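PDB 5NEC: TonB-dependent siderophore receptor from Pseudomonas aeruginosa 39016, which probably takes up ferric siderophores, and with them siderophore-drug conjugates, across the bacterial outer membrane in a process powered through TonB. Local coordinates for residues 659-664 with 675-680; 79-84 with 635-640; 704-709 with 717-722. All coordinates share one frame; numbering follows the deposited sequence.

In the fold
Contact 2 opens first and spans the greatest length of sequence: it brings G79-A84, in the plug, against N635-S640 at the start of barrel strand 639-650, closing a loop of some 550 residues that holds most of the barrel. Contact 1 follows, a short closure between the adjoining barrel strands 653-666 and 674-688. Contact 3 comes last and closes the hairpin 708-711/716-719, which lies between barrel strands 693-700 and 724-733. The three are in series along the chain; none encloses or crosses another. In space they adjoin: D663 of contact 1 meets N639 of contact 2, and Y678 and R680 of contact 1 meet Y707 of contact 3.

Contact 1 (659-664 with 675-680); sequences AFYVDK and VPDYWR
F660 and R680 face each other as an antiparallel hydrogen-bonded pair, F660 N to R680 O at 2.8 Å and R680 N to F660 O at 2.9 Å. V662 and Y678 repeat the pattern two residues on, while Y661 and W679 form the non-hydrogen-bonded pair between them; the strand axes run 163° apart. Beyond the paired residues a water donates to D663 O and P676 O, bridging the backbones where direct pairing is interrupted before V665 and V675 bond again.

Aromatic contacts dominate the face carrying Y661 and W679. Y661 CB sits over the six-membered ring of W679, 3.5 Å from its centroid and almost on the normal, and Y661 CD1 lies 3.4 Å from W679 NE1. The two ring systems are inclined at 45°. With CG anti to the backbone N (chi1 174°), the Y661 ring runs on toward D677, where its OH donates to the anti lone pair of D677 OD2 at 2.9 Å.

Apolar packing marks the other face: V662 CB rests 3.6 Å from Y678 CE1, the two side chains lying alongside and pointing the same way. R680 extends from this face to a salt bridge with D682, and F660 touches R75 of the plug. Regular pairing between sequence-adjacent strands, one face turned to the plug, is the meandering hairpin architecture of the TonB-dependent receptor barrel.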
loop_
_atom_site.group_PDB
_atom_site.type_symbol
_atom_site.label_atom_id
_atom_site.label_comp_id
_atom_site.label_asym_id
_atom_site.label_seq_id
_atom_site.Cartn_x
_atom_site.Cartn_y
_atom_site.Cartn_z
ATOM N N ALA A 659 -6.214 -16.942 8.363
ATOM C CA ALA A 659 -5.962 -16.577 9.744
ATOM C C ALA A 659 -4.830 -15.558 9.729
ATOM O O ALA A 659 -3.787 -15.790 9.105
ATOM C CB ALA A 659 -5.565 -17.794 10.554
ATOM N N PHE A 660 -5.037 -14.430 10.409
ATOM C CA PHE A 660 -4.056 -13.353 10.417
ATOM C C PHE A 660 -3.794 -12.943 11.852
ATOM O O PHE A 660 -4.729 -12.633 12.572
ATOM C CB PHE A 660 -4.575 -12.166 9.597
ATOM C CG PHE A 660 -5.064 -12.548 8.226
ATOM C CD1 PHE A 660 -4.178 -12.686 7.174
ATOM C CD2 PHE A 660 -6.415 -12.804 7.997
ATOM C CE1 PHE A 660 -4.625 -13.053 5.910
ATOM C CE2 PHE A 660 -6.867 -13.178 6.743
ATOM C CZ PHE A 660 -5.970 -13.310 5.696
ATOM N N TYR A 661 -2.532 -12.961 12.266
ATOM C CA TYR A 661 -2.133 -12.426 13.567
ATOM C C TYR A 661 -1.242 -11.183 13.384
ATOM O O TYR A 661 -0.360 -11.156 12.519
ATOM C CB TYR A 661 -1.434 -13.504 14.413
ATOM C CG TYR A 661 -0.874 -12.976 15.710
ATOM C CD1 TYR A 661 -1.690 -12.818 16.830
ATOM C CD2 TYR A 661 0.473 -12.599 15.815
ATOM C CE1 TYR A 661 -1.188 -12.324 18.015
ATOM C CE2 TYR A 661 0.987 -12.104 17.001
ATOM C CZ TYR A 661 0.147 -11.976 18.097
ATOM O OH TYR A 661 0.632 -11.476 19.274
ATOM N N VAL A 662 -1.499 -10.153 14.183
ATOM C CA VAL A 662 -0.610 -8.990 14.271
ATOM C C VAL A 662 -0.386 -8.702 15.757
ATOM O O VAL A 662 -1.339 -8.548 16.495
ATOM C CB VAL A 662 -1.191 -7.733 13.564
ATOM C CG1 VAL A 662 -0.282 -6.531 13.764
ATOM C CG2 VAL A 662 -1.391 -7.980 12.083
ATOM N N ASP A 663 0.879 -8.617 16.157
ATOM C CA ASP A 663 1.300 -8.325 17.541
ATOM C C ASP A 663 0.946 -6.867 17.870
ATOM O O ASP A 663 0.524 -6.115 16.989
ATOM C CB ASP A 663 2.819 -8.542 17.629
ATOM C CG ASP A 663 3.327 -8.838 19.014
ATOM O OD1 ASP A 663 2.686 -8.458 20.017
ATOM O OD2 ASP A 663 4.419 -9.445 19.086
ATOM N N LYS A 664 1.112 -6.457 19.122
ATOM C CA LYS A 664 0.874 -5.062 19.486
ATOM C C LYS A 664 1.758 -4.124 18.633
ATOM O O LYS A 664 2.804 -4.527 18.119
ATOM C CB LYS A 664 1.079 -4.834 20.989
ATOM C CG LYS A 664 2.527 -4.789 21.464
ATOM C CD LYS A 664 2.639 -4.490 22.967
ATOM C CE LYS A 664 2.129 -5.642 23.826
ATOM N NZ LYS A 664 2.116 -5.268 25.265
ATOM N N VAL A 675 -1.662 -0.071 20.086
ATOM C CA VAL A 675 -2.869 -0.854 19.852
ATOM C C VAL A 675 -2.548 -2.312 20.103
ATOM O O VAL A 675 -1.475 -2.778 19.713
ATOM C CB VAL A 675 -3.484 -0.672 18.444
ATOM C CG1 VAL A 675 -3.923 0.771 18.256
ATOM C CG2 VAL A 675 -2.564 -1.153 17.327
ATOM N N PRO A 676 -3.465 -3.026 20.767
ATOM C CA PRO A 676 -3.159 -4.394 21.151
ATOM C C PRO A 676 -3.100 -5.365 19.957
ATOM O O PRO A 676 -3.606 -5.070 18.883
ATOM C CB PRO A 676 -4.322 -4.760 22.077
ATOM C CG PRO A 676 -5.465 -3.974 21.547
ATOM C CD PRO A 676 -4.871 -2.668 21.069
ATOM N N ASP A 677 -2.474 -6.515 20.191
ATOM C CA ASP A 677 -2.433 -7.613 19.244
ATOM C C ASP A 677 -3.821 -8.205 19.014
ATOM O O ASP A 677 -4.723 -7.994 19.837
ATOM C CB ASP A 677 -1.434 -8.701 19.702
ATOM C CG ASP A 677 -1.895 -9.494 20.937
ATOM O OD1 ASP A 677 -2.628 -8.964 21.781
ATOM O OD2 ASP A 677 -1.490 -10.669 21.073
ATOM N N TYR A 678 -3.992 -8.929 17.901
ATOM C CA TYR A 678 -5.272 -9.563 17.570
ATOM C C TYR A 678 -5.098 -10.704 16.571
ATOM O O TYR A 678 -4.111 -10.758 15.820
ATOM C CB TYR A 678 -6.257 -8.547 16.984
ATOM C CG TYR A 678 -5.802 -8.003 15.641
ATOM C CD1 TYR A 678 -4.908 -6.941 15.570
ATOM C CD2 TYR A 678 -6.227 -8.587 14.436
ATOM C CE1 TYR A 678 -4.473 -6.450 14.349
ATOM C CE2 TYR A 678 -5.791 -8.109 13.220
ATOM C CZ TYR A 678 -4.912 -7.043 13.184
ATOM O OH TYR A 678 -4.482 -6.555 11.978
ATOM N N TRP A 679 -6.092 -11.589 16.585
ATOM C CA TRP A 679 -6.291 -12.644 15.607
ATOM C C TRP A 679 -7.515 -12.265 14.799
ATOM O O TRP A 679 -8.524 -11.847 15.362
ATOM C CB TRP A 679 -6.550 -13.991 16.310
ATOM C CG TRP A 679 -5.300 -14.688 16.706
ATOM C CD1 TRP A 679 -4.709 -14.689 17.938
ATOM C CD2 TRP A 679 -4.461 -15.481 15.852
ATOM N NE1 TRP A 679 -3.550 -15.438 17.902
ATOM C CE2 TRP A 679 -3.374 -15.930 16.632
ATOM C CE3 TRP A 679 -4.515 -15.837 14.495
ATOM C CZ2 TRP A 679 -2.359 -16.730 16.111
ATOM C CZ3 TRP A 679 -3.507 -16.635 13.975
ATOM C CH2 TRP A 679 -2.439 -17.076 14.789
ATOM N N ARG A 680 -7.434 -12.404 13.483
ATOM C CA ARG A 680 -8.595 -12.243 12.610
ATOM C C ARG A 680 -8.716 -13.484 11.744
ATOM O O ARG A 680 -7.708 -13.995 11.252
ATOM C CB ARG A 680 -8.428 -11.005 11.735
ATOM C CG ARG A 680 -9.414 -10.923 10.577
ATOM C CD ARG A 680 -9.132 -9.753 9.662
ATOM N NE ARG A 680 -9.908 -9.873 8.433
ATOM C CZ ARG A 680 -10.029 -8.937 7.488
ATOM N NH1 ARG A 680 -9.440 -7.752 7.588
ATOM N NH2 ARG A 680 -10.765 -9.189 6.415
HETATM O O HOH W 1 -1.596 -4.843 16.581
#

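Contact 2 (79-84 with 635-640); sequences GITFGA and NTPKNS
T81 carries this contact by directing its two branches at different parts of N635-S640. Its chi1 of 71° places OG1 between the backbone N and the carbonyl carbon, from where the hydroxyl donates to N635 O at a short 2.6 Å. The approach is bent: the donor stands 45° above the carbonyl plane, so the bond does not use a carbonyl lone pair. The same OG1 also lies 3.5 Å from N635 CB.

The methyl branch, anti to the carbonyl carbon of T81, meets the proline ring tip to tip. T81 CG2 is 3.3 Å from P637 CD, tighter than usual van der Waals contact, and 3.7 Å from P637 CG. P637 in turn packs on V662 and V665 of the next barrel strand.

This is a junction of plug and barrel, the arrangement that defines TonB-dependent receptors: a globular domain lodged within a beta-barrel. Strand 80-83 is an outermost strand of a three-stranded plug sheet, its T81 and G83 bonded through the backbone to F96 and R94. T81 points its side chain toward N635-S640, whereas F82 and I80 point away and pack on L74 of helix 70-74.

At the other end S640 approaches G79. Its hydroxyl is likewise held between the backbone N and the carbonyl carbon, which brings S640 OG within 2.9 Å of G79 N, but the angle is too poor for a hydrogen bond. S640 OG also touches G79 CA at 3.4 Å. G79 has a positive phi (84°), a conformation that by itself favours glycine.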
loop_
_atom_site.group_PDB
_atom_site.type_symbol
_atom_site.label_atom_id
_atom_site.label_comp_id
_atom_site.label_asym_id
_atom_site.label_seq_id
_atom_site.Cartn_x
_atom_site.Cartn_y
_atom_site.Cartn_z
ATOM N N GLY A 79 3.776 -8.172 8.390
ATOM C CA GLY A 79 4.781 -7.129 8.690
ATOM C C GLY A 79 4.665 -5.810 7.921
ATOM O O GLY A 79 5.565 -4.969 7.994
ATOM N N ILE A 80 3.588 -5.638 7.166
ATOM C CA ILE A 80 3.322 -4.384 6.462
ATOM C C ILE A 80 2.198 -3.734 7.242
ATOM O O ILE A 80 1.086 -4.247 7.250
ATOM C CB ILE A 80 2.902 -4.607 4.986
ATOM C CG1 ILE A 80 3.964 -5.439 4.262
ATOM C CG2 ILE A 80 2.693 -3.273 4.270
ATOM C CD1 ILE A 80 3.729 -5.541 2.783
ATOM N N THR A 81 2.500 -2.642 7.929
ATOM C CA THR A 81 1.488 -1.890 8.656
ATOM C C THR A 81 1.334 -0.506 8.047
ATOM O O THR A 81 2.240 0.021 7.419
ATOM C CB THR A 81 1.850 -1.752 10.144
ATOM O OG1 THR A 81 2.962 -0.856 10.284
ATOM C CG2 THR A 81 2.208 -3.097 10.711
ATOM N N PHE A 82 0.166 0.067 8.252
ATOM C CA PHE A 82 -0.131 1.397 7.779
ATOM C C PHE A 82 -0.226 2.337 8.958
ATOM O O PHE A 82 -0.712 1.960 10.012
ATOM C CB PHE A 82 -1.394 1.340 6.946
ATOM C CG PHE A 82 -1.192 0.624 5.651
ATOM C CD1 PHE A 82 -0.782 1.331 4.522
ATOM C CD2 PHE A 82 -1.353 -0.745 5.565
ATOM C CE1 PHE A 82 -0.584 0.681 3.316
ATOM C CE2 PHE A 82 -1.128 -1.404 4.372
ATOM C CZ PHE A 82 -0.750 -0.689 3.243
ATOM N N GLY A 83 0.322 3.532 8.791
ATOM C CA GLY A 83 0.200 4.585 9.780
ATOM C C GLY A 83 0.032 5.936 9.104
ATOM O O GLY A 83 -0.603 6.037 8.041
ATOM N N ALA A 84 0.616 6.966 9.727
ATOM C CA ALA A 84 0.660 8.320 9.169
ATOM C C ALA A 84 1.864 9.112 9.726
ATOM O O ALA A 84 2.792 8.532 10.317
ATOM C CB ALA A 84 -0.651 9.044 9.445
ATOM N N ASN A 635 4.839 1.400 14.576
ATOM C CA ASN A 635 4.245 0.759 13.390
ATOM C C ASN A 635 5.043 -0.457 12.911
ATOM O O ASN A 635 5.158 -0.708 11.721
ATOM C CB ASN A 635 4.053 1.818 12.284
ATOM C CG ASN A 635 3.289 3.032 12.798
ATOM O OD1 ASN A 635 2.117 2.906 13.218
ATOM N ND2 ASN A 635 3.931 4.196 12.807
ATOM N N THR A 636 5.590 -1.200 13.864
ATOM C CA THR A 636 6.495 -2.314 13.593
ATOM C C THR A 636 6.124 -3.467 14.519
ATOM O O THR A 636 6.680 -3.582 15.591
ATOM C CB THR A 636 7.963 -1.891 13.834
ATOM O OG1 THR A 636 8.232 -0.681 13.112
ATOM C CG2 THR A 636 8.940 -2.986 13.379
ATOM N N PRO A 637 5.168 -4.318 14.117
ATOM C CA PRO A 637 4.806 -5.446 14.979
ATOM C C PRO A 637 5.955 -6.430 15.049
ATOM O O PRO A 637 6.566 -6.753 14.033
ATOM C CB PRO A 637 3.604 -6.078 14.267
ATOM C CG PRO A 637 3.749 -5.674 12.835
ATOM C CD PRO A 637 4.421 -4.329 12.849
ATOM N N LYS A 638 6.250 -6.878 16.255
ATOM C CA LYS A 638 7.365 -7.771 16.495
ATOM C C LYS A 638 7.115 -9.109 15.805
ATOM O O LYS A 638 8.006 -9.636 15.173
ATOM C CB LYS A 638 7.563 -7.947 18.003
ATOM C CG LYS A 638 8.883 -8.556 18.407
ATOM C CD LYS A 638 8.996 -8.546 19.918
ATOM C CE LYS A 638 10.272 -9.229 20.382
ATOM N NZ LYS A 638 11.467 -8.403 20.061
ATOM N N ASN A 639 5.896 -9.626 15.945
ATOM C CA ASN A 639 5.420 -10.855 15.316
ATOM C C ASN A 639 4.193 -10.601 14.421
ATOM O O ASN A 639 3.254 -9.911 14.820
ATOM C CB ASN A 639 4.997 -11.837 16.403
ATOM C CG ASN A 639 6.166 -12.327 17.234
ATOM O OD1 ASN A 639 7.101 -12.928 16.710
ATOM N ND2 ASN A 639 6.122 -12.078 18.525
ATOM N N SER A 640 4.183 -11.170 13.220
ATOM C CA SER A 640 2.943 -11.225 12.442
ATOM C C SER A 640 2.910 -12.470 11.584
ATOM O O SER A 640 3.948 -13.005 11.198
ATOM C CB SER A 640 2.739 -9.944 11.601
ATOM O OG SER A 640 3.943 -9.517 10.977
#

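Contact 3 (704-709 with 717-722); sequences DKKYFD and ASQAAG
Y707 presents one ring face to A720, whose CB lies 3.7 Å from the ring centroid and 25° off the normal, nearest CE1 and CZ. Its CG lies between backbone N and carbonyl carbon (chi1 72°), bringing the ring back over A720. Y678 of the adjoining barrel hairpin stacks on the opposite face, and the OH bonds R680. The F708 ring meets S718 O at its edge, near the ring plane, CD1 standing 3.5 Å from that oxygen. Beside it runs Q719, whose CB is 3.8 Å from F708 CE1 and whose chain, extended beyond CG, carries the amide alongside. K706 CD packs 3.6 Å from Q719 OE1, while Q719 NE2 is bonded to R265 O.

The backbones meet in a nearly linear bond, A720 N to Y707 O at 2.9 Å and 176°. D709 N to S718 O is weak. Farther along a water accepts from Y707 N, within bonding distance of K705 O and A720 O.

The arrangement closes a short hairpin, probably extracellular, whose sheet strand 244-245 completes. With one straight bond, one weak bond and a water, closure probably depends also on side-chain packing shared among Y707, F708, Q719 and A720.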
loop_
_atom_site.group_PDB
_atom_site.type_symbol
_atom_site.label_atom_id
_atom_site.label_comp_id
_atom_site.label_asym_id
_atom_site.label_seq_id
_atom_site.Cartn_x
_atom_site.Cartn_y
_atom_site.Cartn_z
ATOM N N ASP A 704 -16.023 -11.322 14.366
ATOM C CA ASP A 704 -16.369 -9.930 14.683
ATOM C C ASP A 704 -15.421 -9.329 15.729
ATOM O O ASP A 704 -15.841 -8.618 16.629
ATOM C CB ASP A 704 -17.837 -9.861 15.142
ATOM C CG ASP A 704 -18.505 -8.504 14.878
ATOM O OD1 ASP A 704 -18.022 -7.696 14.048
ATOM O OD2 ASP A 704 -19.560 -8.258 15.514
ATOM N N LYS A 705 -14.135 -9.627 15.599
ATOM C CA LYS A 705 -13.128 -9.087 16.496
ATOM C C LYS A 705 -13.049 -7.579 16.317
ATOM O O LYS A 705 -12.989 -7.087 15.187
ATOM C CB LYS A 705 -11.774 -9.728 16.195
ATOM C CG LYS A 705 -10.592 -9.187 16.982
ATOM C CD LYS A 705 -10.703 -9.466 18.472
ATOM C CE LYS A 705 -9.452 -8.979 19.179
ATOM N NZ LYS A 705 -9.248 -9.654 20.491
ATOM N N LYS A 706 -13.066 -6.850 17.433
ATOM C CA LYS A 706 -12.795 -5.425 17.409
ATOM C C LYS A 706 -11.284 -5.243 17.554
ATOM O O LYS A 706 -10.669 -5.786 18.470
ATOM C CB LYS A 706 -13.555 -4.675 18.494
ATOM C CG LYS A 706 -13.578 -3.164 18.258
ATOM C CD LYS A 706 -14.411 -2.385 19.270
ATOM C CE LYS A 706 -13.714 -2.305 20.613
ATOM N NZ LYS A 706 -14.687 -1.913 21.656
ATOM N N TYR A 707 -10.683 -4.526 16.612
ATOM C CA TYR A 707 -9.250 -4.305 16.625
ATOM C C TYR A 707 -8.890 -3.044 15.862
ATOM O O TYR A 707 -9.718 -2.459 15.160
ATOM C CB TYR A 707 -8.481 -5.531 16.083
ATOM C CG TYR A 707 -8.600 -5.760 14.583
ATOM C CD1 TYR A 707 -7.665 -5.209 13.693
ATOM C CD2 TYR A 707 -9.641 -6.526 14.055
ATOM C CE1 TYR A 707 -7.772 -5.411 12.325
ATOM C CE2 TYR A 707 -9.748 -6.745 12.689
ATOM C CZ TYR A 707 -8.816 -6.188 11.826
ATOM O OH TYR A 707 -8.926 -6.404 10.476
ATOM N N PHE A 708 -7.637 -2.643 16.013
ATOM C CA PHE A 708 -7.173 -1.372 15.533
ATOM C C PHE A 708 -6.006 -1.587 14.601
ATOM O O PHE A 708 -4.936 -2.043 15.005
ATOM C CB PHE A 708 -6.795 -0.491 16.718
ATOM C CG PHE A 708 -7.931 -0.263 17.666
ATOM C CD1 PHE A 708 -8.813 0.789 17.469
ATOM C CD2 PHE A 708 -8.141 -1.124 18.743
ATOM C CE1 PHE A 708 -9.882 0.983 18.333
ATOM C CE2 PHE A 708 -9.203 -0.937 19.610
ATOM C CZ PHE A 708 -10.082 0.115 19.405
ATOM N N ASP A 709 -6.252 -1.247 13.343
ATOM C CA ASP A 709 -5.323 -1.495 12.237
ATOM C C ASP A 709 -4.307 -0.370 11.999
ATOM O O ASP A 709 -3.382 -0.572 11.239
ATOM C CB ASP A 709 -6.106 -1.777 10.941
ATOM C CG ASP A 709 -7.040 -0.636 10.535
ATOM O OD1 ASP A 709 -7.500 0.142 11.386
ATOM O OD2 ASP A 709 -7.338 -0.522 9.348
ATOM N N ALA A 717 -6.419 6.109 17.479
ATOM C CA ALA A 717 -6.158 4.992 16.596
ATOM C C ALA A 717 -7.376 4.716 15.716
ATOM O O ALA A 717 -8.519 5.064 16.048
ATOM C CB ALA A 717 -5.860 3.754 17.417
ATOM N N SER A 718 -7.116 4.058 14.595
ATOM C CA SER A 718 -8.151 3.703 13.641
ATOM C C SER A 718 -8.669 2.316 13.955
ATOM O O SER A 718 -7.883 1.408 14.139
ATOM C CB SER A 718 -7.599 3.739 12.223
ATOM O OG SER A 718 -8.546 3.188 11.330
ATOM N N GLN A 719 -9.984 2.171 14.000
ATOM C CA GLN A 719 -10.644 0.892 14.246
ATOM C C GLN A 719 -10.983 0.220 12.916
ATOM O O GLN A 719 -11.497 0.855 12.016
ATOM C CB GLN A 719 -11.915 1.106 15.087
ATOM C CG GLN A 719 -12.676 -0.169 15.439
ATOM C CD GLN A 719 -13.849 0.090 16.395
ATOM O OE1 GLN A 719 -13.675 0.647 17.485
ATOM N NE2 GLN A 719 -15.045 -0.320 15.992
ATOM N N ALA A 720 -10.714 -1.069 12.793
ATOM C CA ALA A 720 -10.946 -1.787 11.545
ATOM C C ALA A 720 -12.403 -2.152 11.423
ATOM O O ALA A 720 -13.189 -2.010 12.368
ATOM C CB ALA A 720 -10.104 -3.052 11.492
ATOM N N ALA A 721 -12.756 -2.658 10.252
ATOM C CA ALA A 721 -14.112 -3.076 9.986
ATOM C C ALA A 721 -14.451 -4.289 10.846
ATOM O O ALA A 721 -13.566 -5.072 11.228
ATOM C CB ALA A 721 -14.268 -3.397 8.510
ATOM N N GLY A 722 -15.729 -4.420 11.177
ATOM C CA GLY A 722 -16.242 -5.623 11.858
ATOM C C GLY A 722 -16.553 -6.738 10.860
ATOM O O GLY A 722 -16.122 -6.678 9.716
HETATM O O HOH W 2 -12.722 -4.259 14.285
#